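PDB 4RU4: tail spike protein gp49 from Pseudomonas phage LKA1, which acts as a lyase on the O-specific polysaccharide of Pseudomonas, probably degrading the host's surface polysaccharide during virus entry. Local coordinates for residues S156-F161 against E376-T381; V521-N526 against V589-N594; Q459-G464 against A490-G495; S110-V115 against I211-G216. All coordinates share one frame; numbering follows the deposited sequence. Where two conformers were deposited one is given.

Interaction 1. Residues S156-F161 against E376-T381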
# COMPACT_ATOMS: atom_id res chain seq x y z
N SER B 156 -5.80 -25.75 -22.90
CA SER B 156 -6.72 -25.30 -21.85
C SER B 156 -6.57 -26.05 -20.55
O SER B 156 -7.50 -26.09 -19.73
CB SER B 156 -8.18 -25.36 -22.32
OG SER B 156 -8.43 -24.33 -23.25
N SER B 157 -5.39 -26.62 -20.32
CA SER B 157 -5.17 -27.35 -19.09
C SER B 157 -5.22 -26.45 -17.82
O SER B 157 -5.48 -26.95 -16.72
CB SER B 157 -3.91 -28.23 -19.16
OG SER B 157 -2.77 -27.52 -19.64
N PHE B 158 -5.02 -25.14 -17.96
CA PHE B 158 -5.28 -24.25 -16.81
C PHE B 158 -6.72 -23.65 -16.85
O PHE B 158 -7.45 -23.65 -15.85
CB PHE B 158 -4.24 -23.11 -16.76
CG PHE B 158 -4.55 -22.05 -15.69
CD1 PHE B 158 -4.27 -22.30 -14.36
CD2 PHE B 158 -5.11 -20.83 -16.04
CE1 PHE B 158 -4.56 -21.32 -13.36
CE2 PHE B 158 -5.41 -19.86 -15.07
CZ PHE B 158 -5.12 -20.11 -13.73
N SER B 159 -7.09 -23.10 -18.00
CA SER B 159 -8.42 -22.50 -18.18
C SER B 159 -9.05 -22.82 -19.53
O SER B 159 -8.36 -22.80 -20.57
CB SER B 159 -8.34 -20.97 -17.99
OG SER B 159 -9.55 -20.36 -18.39
N GLY B 160 -10.35 -23.10 -19.54
CA GLY B 160 -11.03 -23.42 -20.77
C GLY B 160 -11.33 -22.20 -21.62
O GLY B 160 -11.80 -22.34 -22.75
N PHE B 161 -11.09 -20.99 -21.09
CA PHE B 161 -11.48 -19.78 -21.82
C PHE B 161 -10.67 -19.60 -23.11
O PHE B 161 -11.17 -19.05 -24.08
CB PHE B 161 -11.38 -18.54 -20.92
CG PHE B 161 -12.58 -18.35 -19.99
CD1 PHE B 161 -13.76 -17.78 -20.47
CD2 PHE B 161 -12.51 -18.72 -18.65
CE1 PHE B 161 -14.85 -17.59 -19.63
CE2 PHE B 161 -13.61 -18.52 -17.78
CZ PHE B 161 -14.78 -17.96 -18.29
N GLU B 376 -13.18 -14.00 -18.54
CA GLU B 376 -12.35 -15.20 -18.41
C GLU B 376 -12.08 -15.52 -16.94
O GLU B 376 -10.93 -15.80 -16.54
CB GLU B 376 -11.04 -15.03 -19.22
CG GLU B 376 -11.27 -14.68 -20.70
CD GLU B 376 -10.01 -14.71 -21.58
OE1 GLU B 376 -8.88 -14.54 -21.05
OE2 GLU B 376 -10.15 -14.84 -22.82
N ILE B 377 -13.15 -15.46 -16.15
CA ILE B 377 -13.06 -15.74 -14.71
C ILE B 377 -13.03 -17.26 -14.49
O ILE B 377 -14.02 -17.96 -14.71
CB ILE B 377 -14.25 -15.09 -13.93
CG1 ILE B 377 -14.16 -13.55 -14.02
CG2 ILE B 377 -14.25 -15.56 -12.47
CD1 ILE B 377 -12.91 -12.94 -13.34
N LEU B 378 -11.87 -17.77 -14.07
CA LEU B 378 -11.75 -19.19 -13.73
C LEU B 378 -12.45 -19.46 -12.38
O LEU B 378 -13.12 -20.49 -12.18
CB LEU B 378 -10.27 -19.61 -13.65
CG LEU B 378 -10.03 -21.10 -13.38
CD1 LEU B 378 -10.45 -21.95 -14.58
CD2 LEU B 378 -8.56 -21.40 -13.02
N GLY B 379 -12.29 -18.51 -11.47
CA GLY B 379 -12.74 -18.67 -10.10
C GLY B 379 -11.71 -18.13 -9.12
O GLY B 379 -10.65 -17.63 -9.51
N GLY B 380 -12.05 -18.20 -7.84
CA GLY B 380 -11.17 -17.65 -6.81
C GLY B 380 -11.64 -16.28 -6.34
O GLY B 380 -12.82 -15.97 -6.38
N THR B 381 -10.70 -15.46 -5.89
CA THR B 381 -11.08 -14.23 -5.21
C THR B 381 -10.61 -13.03 -6.00
O THR B 381 -9.46 -12.98 -6.46
CB THR B 381 -10.46 -14.24 -3.80
OG1 THR B 381 -11.01 -15.34 -3.06
CG2 THR B 381 -10.73 -12.93 -3.04
O HOH W 1 -9.51 -18.03 -17.07
O HOH W 2 -12.12 -16.52 -24.11

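Interaction 2. Residues V521-N526 against V589-N594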
# COMPACT_ATOMS: atom_id res chain seq x y z
N VAL B 521 -46.79 8.81 16.92
CA VAL B 521 -48.21 8.56 16.68
C VAL B 521 -49.03 9.09 17.87
O VAL B 521 -48.57 9.06 18.99
CB VAL B 521 -48.55 7.06 16.45
CG1 VAL B 521 -47.80 6.52 15.22
CG2 VAL B 521 -48.24 6.20 17.70
N THR B 522 -50.23 9.56 17.60
CA THR B 522 -51.13 10.00 18.66
C THR B 522 -52.35 9.09 18.68
O THR B 522 -53.01 8.87 17.64
CB THR B 522 -51.57 11.45 18.43
OG1 THR B 522 -50.41 12.28 18.33
CG2 THR B 522 -52.48 11.94 19.58
N THR B 523 -52.63 8.52 19.85
CA THR B 523 -53.80 7.67 19.98
C THR B 523 -55.11 8.47 19.81
O THR B 523 -55.15 9.69 19.96
CB THR B 523 -53.78 6.92 21.33
OG1 THR B 523 -53.64 7.85 22.41
CG2 THR B 523 -52.61 5.93 21.35
N ALA B 524 -56.18 7.77 19.44
CA ALA B 524 -57.51 8.37 19.41
C ALA B 524 -58.40 7.62 20.39
O ALA B 524 -58.30 6.40 20.49
CB ALA B 524 -58.10 8.30 18.00
N THR B 525 -59.27 8.34 21.09
CA THR B 525 -60.08 7.73 22.12
C THR B 525 -61.19 6.85 21.56
O THR B 525 -61.84 6.12 22.31
CB THR B 525 -60.70 8.75 23.10
OG1 THR B 525 -61.60 9.62 22.40
CG2 THR B 525 -59.61 9.58 23.78
N ASN B 526 -61.39 6.89 20.24
CA ASN B 526 -62.45 6.10 19.62
C ASN B 526 -61.90 4.92 18.80
O ASN B 526 -62.61 4.37 17.96
CB ASN B 526 -63.35 7.00 18.75
CG ASN B 526 -62.58 7.68 17.63
OD1 ASN B 526 -61.39 7.40 17.39
ND2 ASN B 526 -63.25 8.59 16.93
N VAL B 589 -52.87 10.75 23.23
CA VAL B 589 -51.53 11.20 23.61
C VAL B 589 -50.47 10.69 22.65
O VAL B 589 -50.68 9.73 21.93
CB VAL B 589 -51.12 10.75 25.04
CG1 VAL B 589 -52.05 11.40 26.11
CG2 VAL B 589 -51.16 9.26 25.17
N THR B 590 -49.30 11.33 22.67
CA THR B 590 -48.24 10.95 21.76
C THR B 590 -47.49 9.71 22.24
O THR B 590 -47.44 9.43 23.42
CB THR B 590 -47.24 12.09 21.60
OG1 THR B 590 -46.70 12.41 22.89
CG2 THR B 590 -47.95 13.32 21.03
N ASN B 591 -46.93 8.98 21.28
CA ASN B 591 -46.09 7.83 21.52
C ASN B 591 -45.03 7.85 20.43
O ASN B 591 -45.32 8.29 19.31
CB ASN B 591 -46.88 6.52 21.38
CG ASN B 591 -48.14 6.50 22.23
OD1 ASN B 591 -48.19 5.85 23.27
ND2 ASN B 591 -49.17 7.22 21.77
N GLN B 592 -43.83 7.37 20.72
CA GLN B 592 -42.80 7.26 19.68
C GLN B 592 -42.64 5.80 19.28
O GLN B 592 -42.24 4.97 20.11
CB GLN B 592 -41.45 7.80 20.20
CG GLN B 592 -41.45 9.27 20.57
CD GLN B 592 -41.68 10.19 19.36
OE1 GLN B 592 -41.47 9.79 18.23
NE2 GLN B 592 -42.10 11.40 19.61
N LEU B 593 -42.95 5.48 18.02
CA LEU B 593 -42.71 4.15 17.49
C LEU B 593 -41.28 4.10 16.91
O LEU B 593 -40.99 4.73 15.90
CB LEU B 593 -43.78 3.76 16.44
CG LEU B 593 -45.21 3.75 17.00
CD1 LEU B 593 -46.20 3.09 16.01
CD2 LEU B 593 -45.25 3.04 18.36
N ASN B 594 -40.40 3.39 17.61
CA ASN B 594 -39.00 3.24 17.21
C ASN B 594 -38.88 2.00 16.33
O ASN B 594 -39.08 0.87 16.81
CB ASN B 594 -38.12 3.01 18.45
CG ASN B 594 -37.98 4.25 19.34
OD1 ASN B 594 -36.86 4.64 19.68
ND2 ASN B 594 -39.11 4.87 19.73

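Interaction 3. Residues Q459-G464 against A490-G495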
# COMPACT_ATOMS: atom_id res chain seq x y z
N GLN B 459 -17.17 1.11 1.36
CA GLN B 459 -16.84 2.13 0.35
C GLN B 459 -17.62 3.44 0.54
O GLN B 459 -18.81 3.43 0.84
CB GLN B 459 -17.14 1.59 -1.03
CG GLN B 459 -16.73 2.45 -2.21
CD GLN B 459 -17.19 1.80 -3.50
OE1 GLN B 459 -18.39 1.77 -3.79
NE2 GLN B 459 -16.25 1.25 -4.25
N ALA B 460 -16.94 4.57 0.35
CA ALA B 460 -17.61 5.88 0.34
C ALA B 460 -17.98 6.26 -1.10
O ALA B 460 -17.13 6.37 -1.96
CB ALA B 460 -16.68 6.92 0.93
N ILE B 461 -19.27 6.43 -1.36
CA ILE B 461 -19.77 6.64 -2.71
C ILE B 461 -20.20 8.10 -2.89
O ILE B 461 -20.77 8.72 -1.98
CB ILE B 461 -20.95 5.67 -2.96
CG1 ILE B 461 -20.45 4.23 -2.80
CG2 ILE B 461 -21.61 5.92 -4.31
CD1 ILE B 461 -21.55 3.22 -2.39
N ASP B 462 -19.91 8.65 -4.06
CA ASP B 462 -20.29 10.03 -4.35
C ASP B 462 -20.99 10.04 -5.71
O ASP B 462 -20.32 9.98 -6.73
CB ASP B 462 -19.01 10.87 -4.39
CG ASP B 462 -19.27 12.35 -4.61
OD1 ASP B 462 -20.38 12.74 -5.01
OD2 ASP B 462 -18.36 13.15 -4.37
N VAL B 463 -22.33 10.12 -5.71
CA VAL B 463 -23.11 10.11 -6.95
C VAL B 463 -24.14 11.23 -6.97
O VAL B 463 -24.42 11.86 -5.93
CB VAL B 463 -23.89 8.77 -7.12
CG1 VAL B 463 -22.94 7.60 -7.26
CG2 VAL B 463 -24.85 8.53 -5.92
N GLY B 464 -24.69 11.50 -8.16
CA GLY B 464 -25.91 12.26 -8.32
C GLY B 464 -27.06 11.27 -8.24
O GLY B 464 -27.50 10.92 -7.15
N ALA B 490 -21.12 4.58 2.54
CA ALA B 490 -21.41 5.99 2.79
C ALA B 490 -21.82 6.66 1.48
O ALA B 490 -21.28 6.32 0.42
CB ALA B 490 -20.18 6.69 3.41
N GLY B 491 -22.80 7.56 1.53
CA GLY B 491 -23.16 8.36 0.38
C GLY B 491 -24.27 7.85 -0.53
O GLY B 491 -24.45 8.38 -1.62
N LEU B 492 -25.01 6.82 -0.11
CA LEU B 492 -26.11 6.31 -0.92
C LEU B 492 -27.25 7.29 -0.82
O LEU B 492 -27.63 7.72 0.29
CB LEU B 492 -26.59 4.95 -0.39
CG LEU B 492 -25.61 3.78 -0.53
CD1 LEU B 492 -26.18 2.53 0.16
CD2 LEU B 492 -25.29 3.54 -2.01
N PRO B 493 -27.83 7.65 -1.98
CA PRO B 493 -28.97 8.56 -1.91
C PRO B 493 -30.27 7.79 -1.66
O PRO B 493 -30.34 6.56 -1.85
CB PRO B 493 -28.97 9.21 -3.29
CG PRO B 493 -28.44 8.18 -4.18
CD PRO B 493 -27.42 7.37 -3.36
N SER B 494 -31.31 8.50 -1.22
CA SER B 494 -32.58 7.83 -0.94
C SER B 494 -33.22 7.30 -2.23
O SER B 494 -33.05 7.85 -3.32
CB SER B 494 -33.54 8.77 -0.19
OG SER B 494 -33.95 9.85 -1.00
N GLY B 495 -33.94 6.19 -2.10
CA GLY B 495 -34.67 5.63 -3.23
C GLY B 495 -33.96 4.51 -3.97
O GLY B 495 -34.58 3.82 -4.78
O HOH W 3 -23.48 10.47 -2.97

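Interaction 4. Residues S110-V115 against I211-G216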
# COMPACT_ATOMS: atom_id res chain seq x y z
N SER B 110 12.23 -7.86 -33.27
CA SER B 110 12.48 -7.04 -32.08
C SER B 110 13.69 -6.12 -32.29
O SER B 110 14.63 -6.46 -33.02
CB SER B 110 12.76 -7.93 -30.85
OG SER B 110 11.74 -8.90 -30.71
N VAL B 111 13.68 -4.96 -31.64
CA VAL B 111 14.84 -4.07 -31.72
C VAL B 111 16.04 -4.68 -30.97
O VAL B 111 17.15 -4.71 -31.48
CB VAL B 111 14.55 -2.67 -31.16
CG1 VAL B 111 15.80 -1.78 -31.34
CG2 VAL B 111 13.34 -2.04 -31.89
N LEU B 112 15.77 -5.18 -29.76
CA LEU B 112 16.79 -5.73 -28.91
C LEU B 112 16.17 -7.01 -28.34
O LEU B 112 14.99 -7.01 -27.94
CB LEU B 112 17.06 -4.72 -27.78
CG LEU B 112 18.35 -4.69 -26.98
CD1 LEU B 112 19.51 -4.72 -27.97
CD2 LEU B 112 18.42 -3.41 -26.14
N SER B 113 16.92 -8.10 -28.35
CA SER B 113 16.35 -9.35 -27.86
C SER B 113 17.38 -10.29 -27.27
O SER B 113 18.53 -10.36 -27.73
CB SER B 113 15.54 -10.08 -28.95
OG SER B 113 16.38 -10.49 -30.02
N CYS B 114 16.95 -11.03 -26.25
CA CYS B 114 17.77 -12.09 -25.68
C CYS B 114 16.87 -13.29 -25.40
O CYS B 114 15.82 -13.14 -24.77
CB CYS B 114 18.47 -11.66 -24.40
SG CYS B 114 19.67 -12.92 -23.86
N VAL B 115 17.28 -14.47 -25.87
CA VAL B 115 16.46 -15.67 -25.70
C VAL B 115 17.29 -16.77 -25.00
O VAL B 115 18.37 -17.16 -25.48
CB VAL B 115 15.95 -16.21 -27.07
CG1 VAL B 115 15.03 -17.43 -26.88
CG2 VAL B 115 15.26 -15.11 -27.87
N ILE B 211 19.16 3.44 -21.67
CA ILE B 211 19.19 3.65 -23.11
C ILE B 211 17.79 4.09 -23.54
O ILE B 211 16.82 3.98 -22.77
CB ILE B 211 19.60 2.38 -23.90
CG1 ILE B 211 18.62 1.23 -23.61
CG2 ILE B 211 21.05 1.97 -23.60
CD1 ILE B 211 18.60 0.11 -24.65
N GLN B 212 17.70 4.60 -24.75
CA GLN B 212 16.41 4.88 -25.38
C GLN B 212 16.31 4.12 -26.70
O GLN B 212 17.23 4.16 -27.53
CB GLN B 212 16.23 6.39 -25.59
CG GLN B 212 14.99 6.74 -26.46
CD GLN B 212 14.61 8.21 -26.42
OE1 GLN B 212 13.48 8.55 -26.77
NE2 GLN B 212 15.54 9.09 -26.02
N ILE B 213 15.22 3.40 -26.87
CA ILE B 213 14.92 2.75 -28.14
C ILE B 213 13.82 3.57 -28.80
O ILE B 213 12.75 3.75 -28.22
CB ILE B 213 14.42 1.32 -27.89
CG1 ILE B 213 15.58 0.45 -27.45
CG2 ILE B 213 13.73 0.72 -29.16
CD1 ILE B 213 15.13 -0.89 -26.94
N VAL B 214 14.08 4.12 -29.99
CA VAL B 214 13.00 4.75 -30.75
C VAL B 214 12.65 3.78 -31.85
O VAL B 214 13.28 3.77 -32.92
CB VAL B 214 13.41 6.10 -31.33
CG1 VAL B 214 12.23 6.75 -32.09
CG2 VAL B 214 13.92 7.01 -30.20
N GLY B 215 11.65 2.93 -31.56
CA GLY B 215 11.38 1.74 -32.36
C GLY B 215 10.73 1.95 -33.72
O GLY B 215 11.01 1.21 -34.67
N GLY B 216 9.87 2.94 -33.83
CA GLY B 216 9.16 3.18 -35.07
C GLY B 216 8.05 2.17 -35.31
O GLY B 216 7.52 1.54 -34.38

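Interaction 1. Residues S156-F161 against E376-T381
Phe161 and Phe158 lay a loop of the Ig-like domain on Glu376 and Leu378, at the turn between strands 372-377 and 380-385 of the parallel beta-helix. The Phe161 ring is centred over the backbone of Glu376, with Glu376 CB and CG at its CG side. With CG anti to its carbonyl carbon and beside the backbone N (chi1 -80°), Phe161 carries its ring onto Glu376 CA, which stands 3.3 Å above the ring centre in a CH-pi contact 4° off the normal, while Ile377 O comes to the edge at CE2. Glu376, extended beyond CG, slides past Phe161 in the opposite direction. Its carboxylate reaches beyond the contact: OE1 bonds to Tyr165 OH and Gly333 N, OE2 forms a salt bridge with Arg162, and a water joins OE2 to Phe161 O.

In Leu378, CG is anti to the backbone N (chi1 -177°), and the fork it carries faces the loop. CD2 sits over the Phe158 ring, offset toward the rim, and CD1 reaches Ser159 CB, both methyls lying near Phe158 O. Ser159 OG accepts from Phe161 N in an ST turn and donates to a water, which donates to Glu376 O at 2.7 Å.

Interaction 2. Residues V521-N526 against V589-N594
Val521 and Asn591 form an antiparallel hydrogen-bonded pair between strands 510-522 and 590-600 in the C-terminal Ig-like domain. Asn591 N donates to Val521 O at 2.8 Å, and Val521 N returns the bond to Asn591 O at 2.9 Å. The shorter bond is the more bent, 137° at the hydrogen, whereas the other is nearly straight. The same Val521 O also receives a weak bond from the amide of Asn591, ND2 standing 3.4 Å from it. The other end of that amide points elsewhere, OD1 of Asn591 taking a bond from Lys550 NZ.

Beyond the non-hydrogen-bonded pair Thr522-Thr590, where the strands end, two more hydrogen bonds keep the chains together. Thr523 N donates to Val589 O, tilted 27° from the carbonyl plane, and Val589 N donates to Thr523 OG1 at 3.1 Å. With chi1 at 55°, OG1 of Thr523 lies between its own backbone N and carbonyl carbon; there it both receives Val589 N and bonds to Ser587 O, so one hydroxyl joins 521-526 to two points of the chain leading into strand 590-600.

Packing then separates by face. On the face of Val521, Asn591 and Leu593, Val521 CG2 lies against Asn591 CB, and Val521 and Leu593 cross at about a right angle; Val530, Ala532, Leu575 and Leu577 cover this side. On the other face Thr522 and Thr590 meet obliquely, with OG1 of Thr522 3.8 Å from CG2 of Thr590. A bound sodium lies about 4 Å from the Thr590 side chain. Across the Val521-Leu593 crossing, CG1 of Val521 approaches CD1 of Leu593 to 3.9 Å.

Interaction 3. Residues Q459-G464 against A490-G495
Ile461 touches segment 490-495 along the whole of one branch. Its CB is 3.5 Å from Ala490 O; CG1, placed anti to the carbonyl carbon by chi1 of -60°, stays close to the same oxygen; and CD1, at the end, remains at the margin of that oxygen and meets CD2 of Leu492 at 3.8 Å. Leu492 starts out away from the strand, yet its CD2 comes back to meet that tip, the two side chains crossing at a slant.

The same Ala490 O accepts a hydrogen bond from Ile461 N at 2.7 Å, and Ala490 N donates to Gln459 O at 3.1 Å, which makes a single bridge at Ala460-Ala490. One residue later the bridge gives way to a weaker link: Gly491, with no side chain between it and Ile461 O, lets its CA come within 3.4 Å of that oxygen in a straight CA-H...O contact. Further on, a water accepts from Val463 N and donates to Gly491 O, linking the two backbones, and Val463 CG2 rests on Pro493 CD at 3.8 Å.

The other edge of strand 452-463 is occupied by strand 428-431 and the residue just before it, since Ala460 and Asp462 bond to Gly427, Leu429 and Ala431. Ala460 packs on Leu423 and Ala490 on Ile485, both of the third subunit, so the loop between strands 484-487 and 497-501 lies beside a beta-helix strand at the trimer interface.

Interaction 4. Residues S110-V115 against I211-G216
No ring or other flat side chain takes part where Val111 and Leu112 meet Ile211 and Ile213; the contact is made by branched aliphatic carbons, without a hydrogen bond between the segments. Ile213 CG2 is the central methyl. It faces the fork of Val111, 3.9 Å from CG1 and 3.9 Å from CG2 of that valine, with Val111 CB scarcely farther, as the two side chains slide past each other in opposite directions. The valine rotamer, with CG1 anti to the backbone N (chi1 -177°), turns both methyls of the fork to Ile213 CG2; Val111 CG2 also lies 4.3 Å from CA of Gly215.

Leu112 makes a different kind of approach. It meets Ile211 tip to tip, its CD2 3.8 Å from CD1 of Ile211, and the same CD2 stands 4.2 Å from CD1 of Ile213. Two branches of Ile213 are thus used separately: CG2 for the valine, CD1 for the leucine.

Neighbouring residues close the group. Leu112 also packs on Ile83, Leu89, Ile91 and Leu223, and Val111 on Ile100 and Pro102, while the backbones at 111 and 112 bond to Ile83 on one side and to Asn221, Gly222 and Leu224 on the other. The chain turns a corner at these two residues, passing from one face to the next, and sends both side chains inward toward strand 212-214 of the following coil. Such aliphatic filling between faces is characteristic of the interior of a parallel beta-helix.

The four contacts sample different levels of one elongated molecule. Interaction 4 fills the beta-helix interior near the N-terminal end, and interaction 2 lies in the C-terminal Ig-like domain on the opposite side of the chain's centre, their centres about 82 Å apart. Interaction 3 falls between, its centre about 34 Å from that of interaction 2 and about 48 Å from that of interaction 4. Interactions 1 and 4 alternate along the chain, centres about 33 Å apart: the Ig-like excursion leaves after residues 110-115, and its loop 156-161 packs on the helix much further along, at 376-381. Interaction 3 is near the calcium site of Gly368 and Asp394, the Val463 side chain being about 10 Å from that of Asp394.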